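2-keto acid:ferredoxin oxidoreductase subunit alpha (Pyrococcus furiosus, PDB 1YD7) probably catalyses, as one subunit of a heterotetramer, the ferredoxin-linked oxidation of 2-oxoglutarate with coenzyme A to succinyl-CoA and carbon dioxide. Local coordinates at residues Phe166-Arg169 / Ala170-Ser174; Ala79-Gly82 / Ala83-Gly87; Tyr44-Thr47 / Pro48-Ile52. All coordinates share one frame; numbering follows the deposited sequence.

Contact 1. Residues Phe166-Arg169 / Ala170-Ser174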
ATOM      1  N   PHE A 166      -8.457   2.233   5.263  1.00 25.69           N
ATOM      2  CA  PHE A 166      -8.685   1.757   3.941  1.00 25.10           C
ATOM      3  C   PHE A 166      -7.479   0.959   3.417  1.00 29.86           C
ATOM      4  O   PHE A 166      -7.651   0.081   2.551  1.00 26.79           O
ATOM      5  CB  PHE A 166      -9.001   2.896   2.967  1.00 28.62           C
ATOM      6  CG  PHE A 166     -10.368   3.553   3.156  1.00 30.30           C
ATOM      7  CD1 PHE A 166     -11.084   3.461   4.336  1.00 30.98           C
ATOM      8  CD2 PHE A 166     -10.898   4.318   2.143  1.00 30.62           C
ATOM      9  CE1 PHE A 166     -12.311   4.112   4.477  1.00 32.04           C
ATOM     10  CE2 PHE A 166     -12.120   4.959   2.287  1.00 33.04           C
ATOM     11  CZ  PHE A 166     -12.820   4.849   3.459  1.00 29.07           C
ATOM     12  N   THR A 167      -6.268   1.279   3.893  1.00 28.46           N
ATOM     13  CA  THR A 167      -5.081   0.529   3.480  1.00 28.61           C
ATOM     14  C   THR A 167      -5.156  -0.912   4.058  1.00 29.47           C
ATOM     15  O   THR A 167      -4.954  -1.880   3.329  1.00 25.02           O
ATOM     16  CB  THR A 167      -3.758   1.267   3.828  1.00 25.44           C
ATOM     17  OG1 THR A 167      -3.649   2.431   2.993  1.00 25.15           O
ATOM     18  CG2 THR A 167      -2.541   0.378   3.567  1.00 26.39           C
ATOM     19  N   ILE A 168      -5.488  -1.034   5.342  1.00 25.26           N
ATOM     20  CA  ILE A 168      -5.702  -2.332   5.947  1.00 30.56           C
ATOM     21  C   ILE A 168      -6.835  -3.101   5.262  1.00 32.79           C
ATOM     22  O   ILE A 168      -6.701  -4.309   4.986  1.00 31.97           O
ATOM     23  CB  ILE A 168      -5.941  -2.213   7.457  1.00 33.45           C
ATOM     24  CG1 ILE A 168      -4.621  -1.884   8.153  1.00 35.21           C
ATOM     25  CG2 ILE A 168      -6.515  -3.514   8.025  1.00 32.82           C
ATOM     26  CD1 ILE A 168      -4.802  -1.423   9.533  1.00 39.84           C
ATOM     27  N   ARG A 169      -7.937  -2.408   4.978  1.00 30.41           N
ATOM     28  CA  ARG A 169      -9.046  -3.027   4.306  1.00 31.36           C
ATOM     29  C   ARG A 169      -8.646  -3.487   2.905  1.00 28.77           C
ATOM     30  O   ARG A 169      -9.105  -4.537   2.467  1.00 28.18           O
ATOM     31  CB  ARG A 169     -10.267  -2.103   4.297  1.00 35.16           C
ATOM     32  CG  ARG A 169     -11.493  -2.667   3.575  1.00 39.27           C
ATOM     33  CD  ARG A 169     -12.830  -2.228   4.212  1.00 44.31           C
ATOM     34  NE  ARG A 169     -12.952  -0.779   4.419  1.00 48.24           N
ATOM     35  CZ  ARG A 169     -13.029  -0.166   5.611  1.00 50.75           C
ATOM     36  NH1 ARG A 169     -13.144   1.151   5.641  1.00 49.26           N
ATOM     37  NH2 ARG A 169     -12.979  -0.828   6.775  1.00 51.24           N
ATOM     38  N   ALA A 170      -7.780  -2.735   2.211  1.00 26.96           N
ATOM     39  CA  ALA A 170      -7.380  -3.099   0.862  1.00 24.62           C
ATOM     40  C   ALA A 170      -6.567  -4.402   0.841  1.00 25.63           C
ATOM     41  O   ALA A 170      -6.743  -5.195  -0.057  1.00 25.44           O
ATOM     42  CB  ALA A 170      -6.599  -1.997   0.205  1.00 25.89           C
ATOM     43  N   PHE A 171      -5.671  -4.592   1.809  1.00 25.27           N
ATOM     44  CA  PHE A 171      -4.932  -5.840   1.915  1.00 31.02           C
ATOM     45  C   PHE A 171      -5.911  -6.974   2.242  1.00 29.87           C
ATOM     46  O   PHE A 171      -5.874  -8.022   1.583  1.00 29.13           O
ATOM     47  CB  PHE A 171      -3.787  -5.764   2.937  1.00 28.82           C
ATOM     48  CG  PHE A 171      -2.569  -5.086   2.408  1.00 29.17           C
ATOM     49  CD1 PHE A 171      -2.310  -3.744   2.700  1.00 28.88           C
ATOM     50  CD2 PHE A 171      -1.699  -5.767   1.591  1.00 29.85           C
ATOM     51  CE1 PHE A 171      -1.225  -3.097   2.165  1.00 29.96           C
ATOM     52  CE2 PHE A 171      -0.585  -5.136   1.072  1.00 32.95           C
ATOM     53  CZ  PHE A 171      -0.341  -3.784   1.363  1.00 30.71           C
ATOM     54  N   ASN A 172      -6.800  -6.753   3.211  1.00 27.47           N
ATOM     55  CA  ASN A 172      -7.794  -7.772   3.563  1.00 29.51           C
ATOM     56  C   ASN A 172      -8.658  -8.175   2.396  1.00 29.59           C
ATOM     57  O   ASN A 172      -8.887  -9.356   2.227  1.00 30.06           O
ATOM     58  CB  ASN A 172      -8.668  -7.381   4.748  1.00 30.42           C
ATOM     59  CG  ASN A 172      -7.924  -7.432   6.013  1.00 32.55           C
ATOM     60  OD1 ASN A 172      -6.848  -8.000   6.038  1.00 32.39           O
ATOM     61  ND2 ASN A 172      -8.463  -6.820   7.085  1.00 31.03           N
ATOM     62  N   LEU A 173      -9.068  -7.224   1.556  1.00 29.75           N
ATOM     63  CA  LEU A 173      -9.894  -7.552   0.375  1.00 29.53           C
ATOM     64  C   LEU A 173      -9.105  -8.295  -0.697  1.00 28.85           C
ATOM     65  O   LEU A 173      -9.678  -9.136  -1.377  1.00 25.14           O
ATOM     66  CB  LEU A 173     -10.551  -6.298  -0.268  1.00 26.95           C
ATOM     67  CG  LEU A 173     -11.565  -5.545   0.629  1.00 32.13           C
ATOM     68  CD1 LEU A 173     -11.878  -4.141   0.064  1.00 32.92           C
ATOM     69  CD2 LEU A 173     -12.858  -6.349   0.862  1.00 32.42           C
ATOM     70  N   SER A 174      -7.840  -7.925  -0.924  1.00 25.89           N
ATOM     71  CA  SER A 174      -7.070  -8.559  -2.001  1.00 28.94           C
ATOM     72  C   SER A 174      -6.791 -10.022  -1.596  1.00 25.01           C
ATOM     73  O   SER A 174      -6.872 -10.894  -2.407  1.00 28.25           O
ATOM     74  CB  SER A 174      -5.767  -7.814  -2.355  1.00 24.82           C
ATOM     75  OG  SER A 174      -4.828  -7.891  -1.314  1.00 26.99           O
TER
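Leu173 N donates to Arg169 O over 2.8 Å, in one of four successive i to i+4 bonds that carry the helix through this stretch. The bond before it, from Asn172 N to Ile168 O, is straighter at 170°, while Ala170 N approaches Phe166 O from above the carbonyl plane with a more bent angle of 139°.

One helical turn apart, the side chains run in pairs that point the same way. On the inner side, Thr167 CG2 comes up to the rim of the Phe171 ring, in the plane of the ring, 4.0 Å from CE1. Thr167 turns that methyl away from its backbone nitrogen and holds OG1 beside the nitrogen (chi1 -69°), where the hydroxyl bonds to Ala163 O one turn earlier. The Phe171 ring also leans back along the helix, bringing CD1 to 3.3 Å from Thr167 O, and packs on Ala33 and Cys38. With a serine in place of Phe171, Thr167 CG2 would probably lose its aromatic neighbour and a gap would open against Ala33.

On another flank Ile168 CG2 lies 4.0 Å from Asn172 ND2. The amide is fixed at both ends by more distant backbone, ND2 bonding to Glu205 O and OD1 to Ile207 N, which pins the 205-207 loop to the helix. Next round, the aliphatic part of Arg169 runs beside Leu173, where Arg169 CG lies 3.8 Å from Leu173 CD1, and both side chains touch Leu155. Phe166, Thr167 and Ala170 meet strand 180-185, and Thr167, Ile168 and Phe171 meet helix 25-36, as befits the connecting helix of a beta-alpha-beta unit, here strand 153-155, helix 160-177 and strand 180-185.

Contact 2. Residues Ala79-Gly82 / Ala83-Gly87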
ATOM      1  N   ALA A  79       6.643  -6.832 -11.098  1.00 30.48           N
ATOM      2  CA  ALA A  79       7.440  -7.295  -9.967  1.00 26.24           C
ATOM      3  C   ALA A  79       6.611  -7.616  -8.752  1.00 27.52           C
ATOM      4  O   ALA A  79       6.890  -8.607  -8.056  1.00 24.16           O
ATOM      5  CB  ALA A  79       8.489  -6.261  -9.616  1.00 26.28           C
ATOM      6  N   ALA A  80       5.623  -6.761  -8.450  1.00 27.53           N
ATOM      7  CA  ALA A  80       4.710  -7.031  -7.332  1.00 26.95           C
ATOM      8  C   ALA A  80       3.844  -8.285  -7.603  1.00 25.82           C
ATOM      9  O   ALA A  80       3.579  -9.068  -6.696  1.00 25.55           O
ATOM     10  CB  ALA A  80       3.827  -5.809  -7.064  1.00 31.02           C
ATOM     11  N   ILE A  81       3.429  -8.476  -8.852  1.00 28.75           N
ATOM     12  CA  ILE A  81       2.703  -9.708  -9.283  1.00 29.28           C
ATOM     13  C   ILE A  81       3.524 -10.994  -9.053  1.00 28.01           C
ATOM     14  O   ILE A  81       3.018 -11.953  -8.450  1.00 26.43           O
ATOM     15  CB  ILE A  81       2.213  -9.601 -10.781  1.00 32.01           C
ATOM     16  CG1 ILE A  81       1.128  -8.524 -10.917  1.00 35.50           C
ATOM     17  CG2 ILE A  81       1.642 -10.957 -11.313  1.00 31.83           C
ATOM     18  CD1 ILE A  81       0.838  -8.117 -12.378  1.00 35.09           C
ATOM     19  N   GLY A  82       4.796 -10.994  -9.474  1.00 29.01           N
ATOM     20  CA  GLY A  82       5.680 -12.160  -9.283  1.00 26.37           C
ATOM     21  C   GLY A  82       5.957 -12.467  -7.819  1.00 26.29           C
ATOM     22  O   GLY A  82       5.899 -13.617  -7.390  1.00 26.44           O
ATOM     23  N   ALA A  83       6.228 -11.426  -7.040  1.00 24.34           N
ATOM     24  CA  ALA A  83       6.370 -11.576  -5.602  1.00 22.51           C
ATOM     25  C   ALA A  83       5.141 -12.179  -4.978  1.00 20.86           C
ATOM     26  O   ALA A  83       5.259 -13.028  -4.105  1.00 21.51           O
ATOM     27  CB  ALA A  83       6.672 -10.198  -4.947  1.00 25.00           C
ATOM     28  N   SER A  84       3.951 -11.693  -5.367  1.00 24.96           N
ATOM     29  CA  SER A  84       2.684 -12.237  -4.827  1.00 27.79           C
ATOM     30  C   SER A  84       2.509 -13.735  -5.137  1.00 28.00           C
ATOM     31  O   SER A  84       2.186 -14.552  -4.269  1.00 23.87           O
ATOM     32  CB  SER A  84       1.461 -11.496  -5.397  1.00 27.84           C
ATOM     33  OG  SER A  84       0.273 -12.086  -4.886  1.00 23.20           O
ATOM     34  N   TRP A  85       2.708 -14.095  -6.386  1.00 29.98           N
ATOM     35  CA  TRP A  85       2.626 -15.523  -6.754  1.00 32.64           C
ATOM     36  C   TRP A  85       3.648 -16.357  -6.019  1.00 32.15           C
ATOM     37  O   TRP A  85       3.407 -17.516  -5.684  1.00 31.53           O
ATOM     38  CB  TRP A  85       2.795 -15.676  -8.240  1.00 36.33           C
ATOM     39  CG  TRP A  85       1.566 -15.315  -8.965  1.00 36.91           C
ATOM     40  CD1 TRP A  85       1.373 -14.235  -9.750  1.00 38.19           C
ATOM     41  CD2 TRP A  85       0.344 -16.063  -8.993  1.00 39.27           C
ATOM     42  NE1 TRP A  85       0.106 -14.254 -10.274  1.00 38.95           N
ATOM     43  CE2 TRP A  85      -0.546 -15.371  -9.823  1.00 39.27           C
ATOM     44  CE3 TRP A  85      -0.078 -17.264  -8.400  1.00 40.97           C
ATOM     45  CZ2 TRP A  85      -1.847 -15.829 -10.079  1.00 41.07           C
ATOM     46  CZ3 TRP A  85      -1.373 -17.716  -8.646  1.00 39.36           C
ATOM     47  CH2 TRP A  85      -2.237 -17.002  -9.474  1.00 39.19           C
ATOM     48  N   ALA A  86       4.781 -15.741  -5.710  1.00 31.26           N
ATOM     49  CA  ALA A  86       5.781 -16.402  -4.922  1.00 30.10           C
ATOM     50  C   ALA A  86       5.420 -16.429  -3.439  1.00 30.78           C
ATOM     51  O   ALA A  86       6.165 -16.988  -2.649  1.00 29.18           O
ATOM     52  CB  ALA A  86       7.158 -15.733  -5.162  1.00 33.69           C
ATOM     53  N   GLY A  87       4.276 -15.853  -3.043  1.00 31.67           N
ATOM     54  CA  GLY A  87       3.789 -15.990  -1.664  1.00 29.93           C
ATOM     55  C   GLY A  87       3.867 -14.753  -0.752  1.00 31.08           C
ATOM     56  O   GLY A  87       3.514 -14.838   0.416  1.00 28.97           O
TER
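Ala79-Gly82 and Ala83-Gly87 follow one another through the last turns of helix 73-85 and out of its C-terminal end, joined by four i to i+4 backbone bonds. Ala83 N reaches Ala79 O, Ser84 N reaches Ala80 O, and Trp85 N reaches Ile81 O at 3.0 Å and 171°, close to straight. The final one, Ala86 N to Gly82 O, is shorter at 2.9 Å but more bent, at 146°, as the helix starts to end.

Gly87 then leaves helical angles with a positive phi, and its N bonds to Ser84 O at 2.8 Å. This is a Schellman motif, and the position calls for glycine, because a CB at these backbone angles would be jammed against the carbonyl oxygen of Ala86. Ser84 O is also a hydrogen-bond partner of Arg209 NH1, so this one carbonyl oxygen takes two hydrogen bonds. Helix 73-85 belongs to the crossover that carries the chain from strand 66-69 to strand 90-95 of the parallel sheet, and the Schellman turn redirects it toward the latter.

Among the side chains, Ile81 and Trp85 lie side by side, one turn apart. Ile81 CG2 meets the pyrrole edge of the indole in its plane, 3.6 Å from Trp85 CD1 and 3.8 Å from Trp85 NE1. That branch is directed there because it stands opposite the isoleucine's backbone nitrogen, with CG1 beside that nitrogen and anti to the carbonyl carbon (chi1 -67°). Trp85 CD1 also comes to 3.1 Å from Ile81 O, the carbonyl lying obliquely to the ring. Beyond the helix, Ile81 touches Asn105, and Trp85 packs on Thr112 and Thr114. Ser84, on the buried side, instead sends OG to Pro115 O, a bond that ties the helix end to the approach of strand 116-121.

Contact 3. Residues Tyr44-Thr47 / Pro48-Ile52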
ATOM      1  N   TYR A  44       9.014   3.647  -7.666  1.00 46.96           N
ATOM      2  CA  TYR A  44       9.998   4.706  -7.833  1.00 48.60           C
ATOM      3  C   TYR A  44       9.483   5.851  -6.950  1.00 47.90           C
ATOM      4  O   TYR A  44       8.282   5.904  -6.665  1.00 50.06           O
ATOM      5  CB  TYR A  44      10.079   5.136  -9.315  0.65 48.93           C
ATOM      6  CG  TYR A  44      11.361   5.871  -9.747  0.65 49.62           C
ATOM      7  CD1 TYR A  44      12.626   5.292  -9.554  0.65 49.99           C
ATOM      8  CD2 TYR A  44      11.289   7.124 -10.377  0.65 48.70           C
ATOM      9  CE1 TYR A  44      13.805   5.943  -9.943  0.65 48.65           C
ATOM     10  N   PRO A  45      10.363   6.760  -6.496  1.00 46.53           N
ATOM     11  CA  PRO A  45       9.850   8.033  -5.936  1.00 46.23           C
ATOM     12  C   PRO A  45       8.766   8.744  -6.772  1.00 47.74           C
ATOM     13  O   PRO A  45       8.892   8.868  -7.988  1.00 43.23           O
ATOM     14  CB  PRO A  45      11.098   8.896  -5.846  1.00 42.29           C
ATOM     15  CG  PRO A  45      12.190   7.900  -5.567  1.00 43.53           C
ATOM     16  CD  PRO A  45      11.835   6.677  -6.389  1.00 45.03           C
ATOM     17  N   ILE A  46       7.693   9.171  -6.107  1.00 50.33           N
ATOM     18  CA  ILE A  46       6.641   9.943  -6.745  1.00 53.10           C
ATOM     19  C   ILE A  46       6.416  11.218  -5.931  1.00 56.69           C
ATOM     20  O   ILE A  46       5.308  11.782  -5.900  1.00 57.89           O
ATOM     21  CB  ILE A  46       5.344   9.120  -6.917  1.00 53.36           C
ATOM     22  CG1 ILE A  46       4.995   8.354  -5.638  1.00 54.77           C
ATOM     23  CG2 ILE A  46       5.502   8.129  -8.066  1.00 55.01           C
ATOM     24  CD1 ILE A  46       3.586   7.728  -5.644  1.00 55.13           C
ATOM     25  N   THR A  47       7.491  11.663  -5.280  1.00 59.00           N
ATOM     26  CA  THR A  47       7.497  12.919  -4.528  1.00 60.83           C
ATOM     27  C   THR A  47       7.626  14.077  -5.539  1.00 61.88           C
ATOM     28  O   THR A  47       8.336  13.944  -6.533  1.00 62.87           O
ATOM     29  CB  THR A  47       8.621  12.923  -3.442  1.00 60.54           C
ATOM     30  OG1 THR A  47       8.816  14.250  -2.933  1.00 61.30           O
ATOM     31  CG2 THR A  47       9.937  12.382  -3.993  1.00 61.28           C
ATOM     32  N   PRO A  48       6.940  15.216  -5.302  1.00 61.98           N
ATOM     33  CA  PRO A  48       6.213  15.617  -4.093  1.00 59.23           C
ATOM     34  C   PRO A  48       4.810  15.050  -3.974  1.00 56.43           C
ATOM     35  O   PRO A  48       4.217  15.173  -2.908  1.00 55.52           O
ATOM     36  CB  PRO A  48       6.132  17.143  -4.239  1.00 60.54           C
ATOM     37  CG  PRO A  48       6.021  17.360  -5.724  1.00 60.82           C
ATOM     38  CD  PRO A  48       6.851  16.254  -6.356  1.00 61.87           C
ATOM     39  N   ALA A  49       4.278  14.448  -5.041  1.00 54.80           N
ATOM     40  CA  ALA A  49       2.907  13.915  -5.003  1.00 53.74           C
ATOM     41  C   ALA A  49       2.718  12.871  -3.899  1.00 51.27           C
ATOM     42  O   ALA A  49       1.657  12.837  -3.265  1.00 50.36           O
ATOM     43  CB  ALA A  49       2.489  13.349  -6.349  1.00 55.58           C
ATOM     44  N   SER A  50       3.745  12.054  -3.644  1.00 49.36           N
ATOM     45  CA  SER A  50       3.697  11.110  -2.516  1.00 48.84           C
ATOM     46  C   SER A  50       5.055  10.920  -1.872  1.00 45.68           C
ATOM     47  O   SER A  50       6.077  10.960  -2.557  1.00 45.13           O
ATOM     48  CB  SER A  50       3.168   9.736  -2.954  1.00 50.67           C
ATOM     49  OG  SER A  50       2.436   9.092  -1.910  1.00 50.70           O
ATOM     50  N   GLU A  51       5.036  10.692  -0.556  1.00 38.90           N
ATOM     51  CA  GLU A  51       6.222  10.380   0.224  1.00 37.05           C
ATOM     52  C   GLU A  51       6.314   8.900   0.611  1.00 32.20           C
ATOM     53  O   GLU A  51       7.121   8.524   1.459  1.00 29.58           O
ATOM     54  CB  GLU A  51       6.230  11.219   1.521  1.00 38.57           C
ATOM     55  CG  GLU A  51       5.841  12.697   1.372  1.00 39.87           C
ATOM     56  CD  GLU A  51       6.567  13.423   0.237  1.00 43.41           C
ATOM     57  OE1 GLU A  51       7.756  13.098  -0.005  1.00 45.78           O
ATOM     58  OE2 GLU A  51       5.931  14.299  -0.419  1.00 42.66           O
ATOM     59  N   ILE A  52       5.483   8.058   0.014  1.00 32.51           N
ATOM     60  CA  ILE A  52       5.408   6.648   0.425  1.00 31.17           C
ATOM     61  C   ILE A  52       6.650   5.827   0.127  1.00 27.86           C
ATOM     62  O   ILE A  52       7.032   4.968   0.916  1.00 28.02           O
ATOM     63  CB  ILE A  52       4.118   5.949  -0.108  1.00 35.68           C
ATOM     64  CG1 ILE A  52       4.097   4.507   0.354  1.00 37.97           C
ATOM     65  CG2 ILE A  52       4.021   6.018  -1.591  1.00 40.05           C
ATOM     66  CD1 ILE A  52       2.763   3.953   0.404  1.00 44.80           C
TER
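The carboxylate of Glu51 comes up to the hydroxyl of Thr47, with a weak hydrogen bond of 3.3 Å from Thr47 OG1 to Glu51 OE1. The same hydroxyl stands out of the plane of a second flat group, the cis peptide between Thr47 and Pro48, on the side where the two CA atoms come together, with Thr47 OG1 3.2 Å from Pro48 N, which has no hydrogen to give. With Thr47 and Pro48 at its corners, this is a type VIa beta turn in the loop leading from strand 40-43 to helix 52-59.

Past the turn, Ser50 N bonds to Ile46 O at 2.8 Å, the donor standing above the carbonyl plane. Glu51 takes the N-cap position of the helix. Its chain bends at chi2 to bring the carboxylate back over the turn, where OE2 has a stronger partner in His191. Glu51 N bonds to Asp26 OD2.

Underneath, Ile46 and Ser50 side chains press together against Val121. Ile46 CG1 sits between its own backbone N and carbonyl carbon (chi1 46°), which turns the CG1-CD1 arm toward Ser50, where Ile46 CD1 is a tight 3.4 Å from Ser50 CB. The same Ile46 CD1 also reaches Ile52 CG2, more loosely, at 4.4 Å.

From the N terminus, contact 3 comes first, closing a short turn between strand 40-43 and helix 52-59. Contact 2 follows at the end of helix 73-85, and contact 1 much later, midway along helix 160-177; neither closes a loop. The three run in series, and none nests within or crosses another. They do not touch. The centres of contacts 1 and 2 lie about 17 Å apart. Contacts 2 and 3 have centres about 23 Å apart. The parallel sheet links them, since contact 3 packs on strands 90-95 and 116-121, contact 2 ends the helix that precedes strand 90-95, and contact 1 packs on strands 153-155 and 180-185.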